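Local coordinates for protein dihydroxyacetone kinase (PDB 1UN8) that phosphorylates dihydroxyacetone with ATP as phosphate donor, yielding dihydroxyacetone phosphate in the oxidative branch of glycerol fermentation, at residues A30-E33 / R39-V42; P63-F68 / G72-A77. All coordinates share one frame; numbering follows the deposited sequence.

Contact 1: A30-E33 / R39-V42; sequences ARLE and RIVV
The carbonyl oxygen of Ala-30 takes the amide of Val-42 in a nearly straight bond, N to O 2.8 Å with an N-H...O angle of 175°. The partner bond of this antiparallel hydrogen-bonded pair, from Ala-30 N to Val-42 O, is equally short at 2.8 Å but more bent. One step on, Arg-31 faces Val-41 as a non-hydrogen-bonded pair, where the CA of Val-41 leans a C-H against the already occupied Ala-30 O at 3.5 Å. Leu-32 N then reaches Ile-40 O at 3.0 Å, again bent and with the donor tilted from the carbonyl plane. Beyond it a water links the two strands, 2.7 Å from Leu-32 O and accepting from Ile-40 N at 2.8 Å. The two segments are the arms of a beta hairpin at the margin of the mixed sheet of the DhaK domain. Strand 29-32 is outermost within its chain, yet a parallel strand of the second subunit pairs with Arg-31 and Leu-32 and carries the sheet across the dimer interface. Leu-32 and Ile-40 run side by side in the same direction, CB to CB 4.1 Å, on the face covered by helix 88-98; the leucine's CG is anti to the backbone N (chi1 -175°), which turns the branch along Ile-40, and CD2 meets CB and CD1 of the isoleucine. Helix 12-22 covers the face bearing Arg-31 and Val-41. There the guanidinium of Arg-31 lies by the aliphatic part of Arg-39, NH2 to CG 3.8 Å, the two charged groups near but not in contact. Arg-31 NH1 forms a salt bridge to Asp-18 and a hydrogen bond to Ser-14 on the helix; the carboxylate of Asp-18 probably offsets the like charge of Arg-39 nearby.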
ATOM      1  N   ALA A  30      21.362   9.999   2.730  1.00 48.30           N
ATOM      2  CA  ALA A  30      22.446  10.034   1.773  1.00 48.84           C
ATOM      3  C   ALA A  30      23.053   8.652   1.603  1.00 49.66           C
ATOM      4  O   ALA A  30      23.194   7.901   2.570  1.00 49.65           O
ATOM      5  CB  ALA A  30      23.516  11.016   2.242  1.00 49.03           C
ATOM      6  N   ARG A  31      23.404   8.304   0.376  1.00 49.82           N
ATOM      7  CA  ARG A  31      24.031   7.017   0.155  1.00 52.19           C
ATOM      8  C   ARG A  31      25.474   7.169   0.616  1.00 53.99           C
ATOM      9  O   ARG A  31      25.987   8.282   0.707  1.00 55.68           O
ATOM     10  CB  ARG A  31      23.975   6.620  -1.326  1.00 50.09           C
ATOM     11  CG  ARG A  31      22.558   6.424  -1.836  1.00 49.49           C
ATOM     12  CD  ARG A  31      22.502   5.689  -3.168  1.00 48.94           C
ATOM     13  NE  ARG A  31      23.094   4.355  -3.104  1.00 48.44           N
ATOM     14  CZ  ARG A  31      22.862   3.404  -3.999  1.00 49.39           C
ATOM     15  NH1 ARG A  31      22.047   3.643  -5.014  1.00 49.31           N
ATOM     16  NH2 ARG A  31      23.449   2.215  -3.892  1.00 50.89           N
ATOM     17  N   LEU A  32      26.118   6.053   0.931  1.00 56.26           N
ATOM     18  CA  LEU A  32      27.500   6.076   1.377  1.00 57.37           C
ATOM     19  C   LEU A  32      28.358   5.557   0.234  1.00 58.40           C
ATOM     20  O   LEU A  32      28.119   4.466  -0.281  1.00 59.29           O
ATOM     21  CB  LEU A  32      27.668   5.176   2.603  1.00 56.87           C
ATOM     22  CG  LEU A  32      29.047   5.195   3.257  1.00 57.67           C
ATOM     23  CD1 LEU A  32      29.166   6.437   4.119  1.00 57.19           C
ATOM     24  CD2 LEU A  32      29.244   3.949   4.103  1.00 58.46           C
ATOM     25  N   GLU A  33      29.350   6.340  -0.175  1.00 60.27           N
ATOM     26  CA  GLU A  33      30.226   5.921  -1.263  1.00 61.50           C
ATOM     27  C   GLU A  33      30.836   4.589  -0.863  1.00 59.99           C
ATOM     28  O   GLU A  33      31.297   4.430   0.271  1.00 60.07           O
ATOM     29  CB  GLU A  33      31.322   6.962  -1.491  1.00 64.54           C
ATOM     30  CG  GLU A  33      32.343   6.559  -2.545  1.00 69.72           C
ATOM     31  CD  GLU A  33      33.468   7.570  -2.662  1.00 71.95           C
ATOM     32  OE1 GLU A  33      33.233   8.651  -3.242  1.00 73.95           O
ATOM     33  OE2 GLU A  33      34.580   7.291  -2.161  1.00 73.73           O
ATOM     34  N   ARG A  39      25.442  -1.608   0.014  1.00 51.35           N
ATOM     35  CA  ARG A  39      24.348  -0.655  -0.108  1.00 50.31           C
ATOM     36  C   ARG A  39      23.940  -0.079   1.239  1.00 49.37           C
ATOM     37  O   ARG A  39      23.051  -0.596   1.915  1.00 49.32           O
ATOM     38  CB  ARG A  39      23.167  -1.338  -0.815  1.00 50.90           C
ATOM     39  CG  ARG A  39      23.280  -1.256  -2.342  1.00 53.45           C
ATOM     40  CD  ARG A  39      22.531  -2.357  -3.065  1.00 55.90           C
ATOM     41  NE  ARG A  39      23.037  -3.657  -2.644  1.00 59.48           N
ATOM     42  CZ  ARG A  39      23.150  -4.719  -3.434  1.00 59.91           C
ATOM     43  NH1 ARG A  39      22.797  -4.657  -4.712  1.00 58.89           N
ATOM     44  NH2 ARG A  39      23.621  -5.851  -2.934  1.00 61.77           N
ATOM     45  N   ILE A  40      24.602   1.011   1.610  1.00 48.17           N
ATOM     46  CA  ILE A  40      24.354   1.680   2.874  1.00 47.74           C
ATOM     47  C   ILE A  40      23.767   3.073   2.724  1.00 48.64           C
ATOM     48  O   ILE A  40      24.241   3.883   1.925  1.00 48.96           O
ATOM     49  CB  ILE A  40      25.653   1.824   3.676  1.00 48.05           C
ATOM     50  CG1 ILE A  40      26.367   0.472   3.747  1.00 48.98           C
ATOM     51  CG2 ILE A  40      25.338   2.387   5.052  1.00 45.51           C
ATOM     52  CD1 ILE A  40      27.344   0.348   4.930  1.00 51.62           C
ATOM     53  N   VAL A  41      22.726   3.347   3.497  1.00 49.26           N
ATOM     54  CA  VAL A  41      22.101   4.654   3.478  1.00 50.41           C
ATOM     55  C   VAL A  41      22.358   5.198   4.853  1.00 52.74           C
ATOM     56  O   VAL A  41      22.198   4.491   5.844  1.00 53.13           O
ATOM     57  CB  VAL A  41      20.592   4.593   3.266  1.00 50.03           C
ATOM     58  CG1 VAL A  41      19.982   5.980   3.491  1.00 48.19           C
ATOM     59  CG2 VAL A  41      20.295   4.116   1.861  1.00 50.03           C
ATOM     60  N   VAL A  42      22.766   6.455   4.917  1.00 54.63           N
ATOM     61  CA  VAL A  42      23.065   7.066   6.196  1.00 56.23           C
ATOM     62  C   VAL A  42      22.452   8.449   6.282  1.00 56.80           C
ATOM     63  O   VAL A  42      22.119   9.045   5.263  1.00 57.66           O
ATOM     64  CB  VAL A  42      24.583   7.176   6.402  1.00 55.86           C
ATOM     65  CG1 VAL A  42      25.134   8.366   5.628  1.00 55.30           C
ATOM     66  CG2 VAL A  42      24.883   7.287   7.873  1.00 56.94           C
TER
HETATM   67  O   HOH W   1      26.753   2.269   0.378  1.00 50.49           O

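Contact 2: P63-F68 / G72-A77; sequences PAHVGF and GMLTAA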
ATOM      1  N   PRO A  63       8.866   0.537   3.652  1.00 17.33           N
ATOM      2  CA  PRO A  63       9.938   1.477   4.024  1.00 19.54           C
ATOM      3  C   PRO A  63      11.018   1.073   5.041  1.00 21.27           C
ATOM      4  O   PRO A  63      11.919   1.900   5.289  1.00 22.64           O
ATOM      5  CB  PRO A  63       9.167   2.685   4.582  1.00 20.21           C
ATOM      6  CG  PRO A  63       7.907   2.073   5.119  1.00 19.61           C
ATOM      7  CD  PRO A  63       7.552   0.980   4.145  1.00 17.30           C
ATOM      8  N   ALA A  64      10.964  -0.121   5.619  1.00 20.37           N
ATOM      9  CA  ALA A  64      12.033  -0.527   6.538  1.00 19.44           C
ATOM     10  C   ALA A  64      13.234  -0.852   5.679  1.00 19.22           C
ATOM     11  O   ALA A  64      13.065  -1.462   4.635  1.00 21.24           O
ATOM     12  CB  ALA A  64      11.616  -1.757   7.321  1.00 19.43           C
ATOM     13  N   HIS A  65      14.434  -0.455   6.086  1.00 18.14           N
ATOM     14  CA  HIS A  65      14.660   0.300   7.320  1.00 17.53           C
ATOM     15  C   HIS A  65      15.069   1.724   7.008  1.00 17.77           C
ATOM     16  O   HIS A  65      15.145   2.573   7.901  1.00 20.10           O
ATOM     17  CB  HIS A  65      15.753  -0.370   8.169  1.00 16.45           C
ATOM     18  CG  HIS A  65      15.357  -1.713   8.698  1.00 16.96           C
ATOM     19  ND1 HIS A  65      14.724  -1.877   9.908  1.00 13.56           N
ATOM     20  CD2 HIS A  65      15.501  -2.956   8.176  1.00 14.32           C
ATOM     21  CE1 HIS A  65      14.498  -3.165  10.114  1.00 18.93           C
ATOM     22  NE2 HIS A  65      14.960  -3.841   9.075  1.00 16.82           N
ATOM     23  N   VAL A  66      15.334   1.984   5.731  1.00 18.16           N
ATOM     24  CA  VAL A  66      15.733   3.316   5.281  1.00 17.42           C
ATOM     25  C   VAL A  66      14.713   4.395   5.682  1.00 18.13           C
ATOM     26  O   VAL A  66      15.079   5.529   5.954  1.00 20.90           O
ATOM     27  CB  VAL A  66      15.919   3.331   3.755  1.00 17.27           C
ATOM     28  CG1 VAL A  66      16.118   4.728   3.268  1.00 12.64           C
ATOM     29  CG2 VAL A  66      17.069   2.416   3.325  1.00 16.33           C
ATOM     30  N   GLY A  67      13.432   4.030   5.715  1.00 19.98           N
ATOM     31  CA  GLY A  67      12.358   4.943   6.072  1.00 17.69           C
ATOM     32  C   GLY A  67      12.354   5.312   7.545  1.00 19.24           C
ATOM     33  O   GLY A  67      11.610   6.211   7.985  1.00 20.88           O
ATOM     34  N   PHE A  68      13.182   4.633   8.327  1.00 16.63           N
ATOM     35  CA  PHE A  68      13.293   4.979   9.737  1.00 18.25           C
ATOM     36  C   PHE A  68      14.676   5.466  10.127  1.00 15.33           C
ATOM     37  O   PHE A  68      15.115   5.313  11.264  1.00 18.61           O
ATOM     38  CB  PHE A  68      12.733   3.859  10.607  1.00 12.86           C
ATOM     39  CG  PHE A  68      11.396   3.418  10.142  1.00 16.87           C
ATOM     40  CD1 PHE A  68      11.257   2.233   9.416  1.00 17.61           C
ATOM     41  CD2 PHE A  68      10.271   4.186  10.408  1.00 11.90           C
ATOM     42  CE1 PHE A  68      10.023   1.801   8.965  1.00 16.33           C
ATOM     43  CE2 PHE A  68       9.047   3.771   9.964  1.00 22.13           C
ATOM     44  CZ  PHE A  68       8.919   2.542   9.225  1.00 16.77           C
ATOM     45  N   GLY A  72      16.167  10.828  16.009  1.00 52.87           N
ATOM     46  CA  GLY A  72      15.206  10.145  16.861  1.00 51.85           C
ATOM     47  C   GLY A  72      15.086   8.652  16.583  1.00 52.14           C
ATOM     48  O   GLY A  72      14.410   7.928  17.331  1.00 50.18           O
ATOM     49  N   MET A  73      15.726   8.194  15.502  1.00 50.94           N
ATOM     50  CA  MET A  73      15.698   6.785  15.121  1.00 51.20           C
ATOM     51  C   MET A  73      17.009   6.322  14.501  1.00 51.41           C
ATOM     52  O   MET A  73      18.081   6.791  14.877  1.00 52.73           O
ATOM     53  CB  MET A  73      14.538   6.498  14.152  1.00 49.57           C
ATOM     54  CG  MET A  73      13.168   6.529  14.812  1.00 50.33           C
ATOM     55  SD  MET A  73      11.780   5.986  13.769  1.00 51.63           S
ATOM     56  CE  MET A  73      11.680   4.256  14.232  1.00 50.01           C
ATOM     57  N   LEU A  74      16.913   5.403  13.546  1.00 50.48           N
ATOM     58  CA  LEU A  74      18.085   4.838  12.897  1.00 50.51           C
ATOM     59  C   LEU A  74      19.121   5.833  12.405  1.00 49.86           C
ATOM     60  O   LEU A  74      18.778   6.883  11.869  1.00 49.57           O
ATOM     61  CB  LEU A  74      17.636   3.941  11.743  1.00 51.51           C
ATOM     62  CG  LEU A  74      17.653   2.431  12.016  1.00 52.26           C
ATOM     63  CD1 LEU A  74      17.229   2.131  13.446  1.00 51.42           C
ATOM     64  CD2 LEU A  74      16.743   1.739  11.009  1.00 52.32           C
ATOM     65  N   THR A  75      20.393   5.487  12.600  1.00 49.67           N
ATOM     66  CA  THR A  75      21.511   6.323  12.170  1.00 48.95           C
ATOM     67  C   THR A  75      21.874   5.924  10.754  1.00 48.59           C
ATOM     68  O   THR A  75      22.232   6.757   9.931  1.00 51.18           O
ATOM     69  CB  THR A  75      22.746   6.126  13.075  1.00 49.13           C
ATOM     70  OG1 THR A  75      22.462   6.634  14.384  1.00 49.20           O
ATOM     71  CG2 THR A  75      23.955   6.848  12.504  1.00 47.60           C
ATOM     72  N   ALA A  76      21.772   4.631  10.474  1.00 47.89           N
ATOM     73  CA  ALA A  76      22.078   4.105   9.154  1.00 45.55           C
ATOM     74  C   ALA A  76      21.375   2.767   8.994  1.00 44.52           C
ATOM     75  O   ALA A  76      20.931   2.173   9.974  1.00 44.08           O
ATOM     76  CB  ALA A  76      23.586   3.930   9.001  1.00 46.29           C
ATOM     77  N   ALA A  77      21.273   2.298   7.755  1.00 44.71           N
ATOM     78  CA  ALA A  77      20.634   1.014   7.467  1.00 44.13           C
ATOM     79  C   ALA A  77      21.482   0.296   6.429  1.00 44.02           C
ATOM     80  O   ALA A  77      21.903   0.894   5.437  1.00 44.89           O
ATOM     81  CB  ALA A  77      19.194   1.226   6.939  1.00 43.16           C
TER
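The loop joining parallel strands 52-59 and 76-80 begins within the substrate-binding run Gly-58 to His-61 and turns back on itself here. Residues 63-68, with a short 3-10 turn at Val-66 and Gly-67, lie against the approach to and start of strand 76-80. Phe-68 O accepts the amide of Leu-74 at 2.9 Å, a weak bond with an N-H...O angle of only 126°. Next to this bond the side chains of Phe-68 and Met-73 lie side by side and point the same way. The thioether does the touching: CE of Met-73 sits 3.8 Å from CB of Phe-68, and SD is 5.3 Å from the ring centroid. That sulfur approaches obliquely, 71° off the ring normal, so this Met-aromatic contact does not place the sulfur over the centre of the ring. Helix 155-167 packs on both residues through Ile-156, His-159 and Lys-160. Farther along residues 72-77, toward Ala-77, His-65 presents its CB, with Leu-74 CD2 at 3.7 Å and Ala-77 CB at 4.0 Å. Its CG lies anti to the carbonyl carbon (chi1 -66°), which takes the imidazole away from residues 72-77. Ala-64 CB lies over the centre of one ring face, the two residues being joined by a cis peptide bond. Val-66 adds only a loose contact, CG2 to Ala-77 CB 4.4 Å, its CB pointing away from residues 72-77. His-65 NE2 is hydrogen-bonded to Lys-109, a substrate-binding residue, and ND1 to His-159. Bonds at both nitrogens fix the rotation of the imidazole, and the apolar contacts at CB of His-65 hold the root of the side chain, consistent with a second-shell role for His-65 in positioning Lys-109.

Contact 1 closes before contact 2 opens along the chain, and their centres lie about 12 Å apart in the DhaK domain. They meet in one mixed sheet, where strand 40-43 is the antiparallel neighbour of strand 76-80: Val-41 O and Ala-77 N, 3.1 Å apart, are probably hydrogen-bonded, and Val-42 CG2 packs on Thr-75 O at 3.4 Å. Val-66 of the connecting loop also rests on Val-41. Strand 40-43 therefore lies between the outer strand 29-32 of contact 1 and strand 76-80 of contact 2. Through these neighbours the sheet runs from the dimer interface to strand 52-59, whose end leads into the dihydroxyacetone site.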